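Local structure of TSC1 N-terminal domain (Chaetomium thermophilum, 7A0M) at residues B[233-242]-B[269-280]. The protein is probably the N-terminal domain of TSC1, a TSC complex subunit whose binding to lysosomal phosphoinositides is required for complex translocation and mTORC1 regulation. Sequence-based numbering, arbitrary orientation.
Sequences LQSLQKDEST and TLFNIYARLLFW
R276 reaches across to the C-terminal end of helix 228-238 and binds main-chain oxygens of the last helical turn (L236) and of the first residue beyond it (D239). Its side chain leaves with CG opposite the backbone N (chi1 -176°) and runs extended to NE, long enough to bring the guanidinium to the end of the last turn. There NH1 donates to L236 O at 2.5 Å; L236 O lies close to the guanidinium plane, whereas NH1 stands well above the carbonyl plane. NH2 donates to D239 O at 2.8 Å, again from above that carbonyl. A cation suits this place, since the carbonyls at a helix C-terminus carry partial negative charge. Q237 O lies over one face of the guanidinium and W280 CZ3 over the opposite one.

W280 also meets the turn after the helix. NE1 donates to T242 OG1 at 2.7 Å (N-H...O 155°), nearly in the indole plane, and the same hydroxyl bonds to G317 O. The benzo edge meets the main chain, with CH2 3.7 Å from D239 O.

Apolar packing closes the other end. I273 points at helix 228-238, and its CD1 touches L236 CB at 3.8 Å and L233 CD2 at 3.9 Å; beta-branched, it offers CG1, CG2 and CD1 to L236, L233 and Q237. L233 also meets L270 and the methyl of T269. L236 and L277 both continue onto V245 of helix 242-255.

Segments 233-238 and 269-278 thus run 35° apart, 9.6 Å between axes at closest approach, in an all-helical domain, with an arginine side chain hydrogen-bonded to carbonyls at the C-terminal end of helix 228-238.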
# COMPACT_ATOMS: atom_id res chain seq x y z
N LEU B 233 22.92 16.53 -5.87
CA LEU B 233 22.31 16.67 -4.56
C LEU B 233 22.43 18.10 -4.05
O LEU B 233 21.53 18.61 -3.37
CB LEU B 233 22.95 15.70 -3.57
CG LEU B 233 22.93 14.22 -3.97
CD1 LEU B 233 23.40 13.34 -2.82
CD2 LEU B 233 21.55 13.79 -4.44
N GLN B 234 23.54 18.77 -4.36
CA GLN B 234 23.73 20.15 -3.91
C GLN B 234 22.73 21.09 -4.58
O GLN B 234 22.21 22.01 -3.93
CB GLN B 234 25.16 20.59 -4.19
CG GLN B 234 25.55 21.91 -3.57
CD GLN B 234 27.03 21.99 -3.26
OE1 GLN B 234 27.52 23.00 -2.76
NE2 GLN B 234 27.76 20.91 -3.54
N SER B 235 22.45 20.88 -5.87
CA SER B 235 21.41 21.66 -6.53
C SER B 235 20.05 21.40 -5.91
O SER B 235 19.25 22.33 -5.72
CB SER B 235 21.39 21.33 -8.02
OG SER B 235 20.33 22.01 -8.68
N LEU B 236 19.76 20.14 -5.57
CA LEU B 236 18.48 19.80 -4.96
C LEU B 236 18.31 20.44 -3.59
O LEU B 236 17.18 20.68 -3.15
CB LEU B 236 18.34 18.28 -4.86
CG LEU B 236 18.11 17.53 -6.17
CD1 LEU B 236 18.49 16.07 -6.04
CD2 LEU B 236 16.66 17.66 -6.61
N GLN B 237 19.42 20.73 -2.90
CA GLN B 237 19.35 21.31 -1.57
C GLN B 237 19.35 22.84 -1.58
O GLN B 237 18.83 23.45 -0.64
CB GLN B 237 20.53 20.84 -0.71
CG GLN B 237 20.48 19.38 -0.31
CD GLN B 237 21.66 19.00 0.57
OE1 GLN B 237 22.38 18.05 0.28
NE2 GLN B 237 21.85 19.74 1.65
N LYS B 238 19.91 23.46 -2.61
CA LYS B 238 20.17 24.90 -2.56
C LYS B 238 19.46 25.69 -3.65
O LYS B 238 18.98 26.80 -3.37
CB LYS B 238 21.68 25.17 -2.66
CG LYS B 238 22.50 24.56 -1.54
CD LYS B 238 23.99 24.74 -1.80
CE LYS B 238 24.82 24.11 -0.70
NZ LYS B 238 26.25 24.53 -0.78
N ASP B 239 19.39 25.18 -4.87
CA ASP B 239 18.77 25.94 -5.95
C ASP B 239 17.31 26.23 -5.63
O ASP B 239 16.62 25.45 -4.98
CB ASP B 239 18.88 25.18 -7.28
CG ASP B 239 20.28 25.23 -7.86
OD1 ASP B 239 21.03 26.17 -7.52
OD2 ASP B 239 20.63 24.34 -8.66
N GLU B 240 16.83 27.38 -6.12
CA GLU B 240 15.51 27.87 -5.78
C GLU B 240 14.57 27.94 -6.97
O GLU B 240 13.41 28.34 -6.80
CB GLU B 240 15.62 29.26 -5.13
CG GLU B 240 16.50 29.26 -3.88
CD GLU B 240 16.67 30.65 -3.29
OE1 GLU B 240 16.17 31.62 -3.88
OE2 GLU B 240 17.32 30.76 -2.23
N SER B 241 15.02 27.55 -8.16
CA SER B 241 14.16 27.47 -9.33
C SER B 241 13.46 26.12 -9.35
O SER B 241 14.12 25.07 -9.27
CB SER B 241 14.97 27.67 -10.61
OG SER B 241 14.18 27.40 -11.76
N THR B 242 12.13 26.15 -9.43
CA THR B 242 11.37 24.90 -9.51
C THR B 242 11.78 24.08 -10.72
O THR B 242 11.83 22.84 -10.66
CB THR B 242 9.87 25.20 -9.56
OG1 THR B 242 9.53 26.12 -8.51
CG2 THR B 242 9.06 23.92 -9.39
N THR B 269 21.05 12.66 3.42
CA THR B 269 20.93 13.73 2.44
C THR B 269 19.72 13.52 1.54
O THR B 269 18.95 14.45 1.28
CB THR B 269 22.21 13.81 1.60
OG1 THR B 269 23.34 14.01 2.46
CG2 THR B 269 22.12 14.95 0.60
N LEU B 270 19.53 12.28 1.06
CA LEU B 270 18.40 11.99 0.19
C LEU B 270 17.07 12.20 0.90
O LEU B 270 16.11 12.71 0.31
CB LEU B 270 18.50 10.55 -0.32
CG LEU B 270 19.73 10.24 -1.18
CD1 LEU B 270 19.86 8.75 -1.43
CD2 LEU B 270 19.67 11.00 -2.50
N PHE B 271 16.99 11.83 2.18
CA PHE B 271 15.76 12.03 2.94
C PHE B 271 15.48 13.52 3.17
O PHE B 271 14.33 13.96 3.09
CB PHE B 271 15.82 11.29 4.27
CG PHE B 271 15.89 9.79 4.13
CD1 PHE B 271 15.40 9.17 2.99
CD2 PHE B 271 16.44 9.01 5.13
CE1 PHE B 271 15.45 7.79 2.86
CE2 PHE B 271 16.50 7.64 5.01
CZ PHE B 271 16.01 7.02 3.87
N ASN B 272 16.53 14.29 3.47
CA ASN B 272 16.35 15.73 3.66
C ASN B 272 15.92 16.42 2.38
O ASN B 272 15.16 17.39 2.43
CB ASN B 272 17.64 16.35 4.20
CG ASN B 272 17.91 15.99 5.65
OD1 ASN B 272 16.99 15.63 6.39
ND2 ASN B 272 19.16 16.09 6.06
N ILE B 273 16.41 15.95 1.23
CA ILE B 273 15.97 16.52 -0.05
C ILE B 273 14.48 16.30 -0.24
O ILE B 273 13.76 17.21 -0.69
CB ILE B 273 16.79 15.92 -1.21
CG1 ILE B 273 18.23 16.43 -1.16
CG2 ILE B 273 16.15 16.25 -2.55
CD1 ILE B 273 19.14 15.78 -2.18
N TYR B 274 13.99 15.10 0.09
CA TYR B 274 12.55 14.84 -0.01
C TYR B 274 11.75 15.79 0.87
O TYR B 274 10.72 16.31 0.45
CB TYR B 274 12.26 13.39 0.35
CG TYR B 274 10.80 13.13 0.66
CD1 TYR B 274 9.88 12.94 -0.37
CD2 TYR B 274 10.34 13.07 1.97
CE1 TYR B 274 8.55 12.70 -0.10
CE2 TYR B 274 9.00 12.84 2.25
CZ TYR B 274 8.11 12.66 1.21
OH TYR B 274 6.79 12.42 1.49
N ALA B 275 12.21 16.01 2.10
CA ALA B 275 11.49 16.89 3.01
C ALA B 275 11.48 18.33 2.51
O ALA B 275 10.47 19.03 2.65
CB ALA B 275 12.10 16.81 4.41
N ARG B 276 12.59 18.78 1.92
CA ARG B 276 12.63 20.14 1.38
C ARG B 276 11.65 20.30 0.23
O ARG B 276 10.89 21.28 0.17
CB ARG B 276 14.04 20.49 0.92
CG ARG B 276 14.16 21.92 0.43
CD ARG B 276 15.29 22.11 -0.56
NE ARG B 276 15.46 23.52 -0.91
CZ ARG B 276 16.05 23.95 -2.02
NH1 ARG B 276 16.53 23.09 -2.91
NH2 ARG B 276 16.16 25.26 -2.25
N LEU B 277 11.65 19.35 -0.71
CA LEU B 277 10.76 19.44 -1.86
C LEU B 277 9.30 19.23 -1.45
O LEU B 277 8.40 19.74 -2.12
CB LEU B 277 11.16 18.41 -2.92
CG LEU B 277 12.63 18.46 -3.35
CD1 LEU B 277 12.89 17.56 -4.55
CD2 LEU B 277 13.07 19.89 -3.64
N LEU B 278 9.07 18.50 -0.36
CA LEU B 278 7.70 18.32 0.13
C LEU B 278 7.08 19.64 0.56
O LEU B 278 5.86 19.80 0.48
CB LEU B 278 7.70 17.31 1.28
CG LEU B 278 6.34 16.76 1.72
CD1 LEU B 278 5.69 15.98 0.58
CD2 LEU B 278 6.50 15.87 2.95
N PHE B 279 7.90 20.59 1.02
CA PHE B 279 7.44 21.91 1.44
C PHE B 279 7.88 22.99 0.46
O PHE B 279 8.25 24.10 0.86
CB PHE B 279 7.93 22.25 2.85
CG PHE B 279 7.19 21.55 3.94
CD1 PHE B 279 7.24 20.17 4.07
CD2 PHE B 279 6.42 22.27 4.84
CE1 PHE B 279 6.55 19.53 5.08
CE2 PHE B 279 5.73 21.63 5.85
CZ PHE B 279 5.80 20.26 5.97
N TRP B 280 7.86 22.68 -0.83
CA TRP B 280 8.35 23.62 -1.83
C TRP B 280 7.51 24.90 -1.87
O TRP B 280 8.02 25.96 -2.24
CB TRP B 280 8.36 22.96 -3.21
CG TRP B 280 9.06 23.77 -4.25
CD1 TRP B 280 8.50 24.45 -5.28
CD2 TRP B 280 10.47 23.98 -4.35
NE1 TRP B 280 9.47 25.08 -6.02
CE2 TRP B 280 10.69 24.81 -5.47
CE3 TRP B 280 11.58 23.56 -3.60
CZ2 TRP B 280 11.97 25.21 -5.86
CZ3 TRP B 280 12.84 23.96 -3.99
CH2 TRP B 280 13.02 24.78 -5.11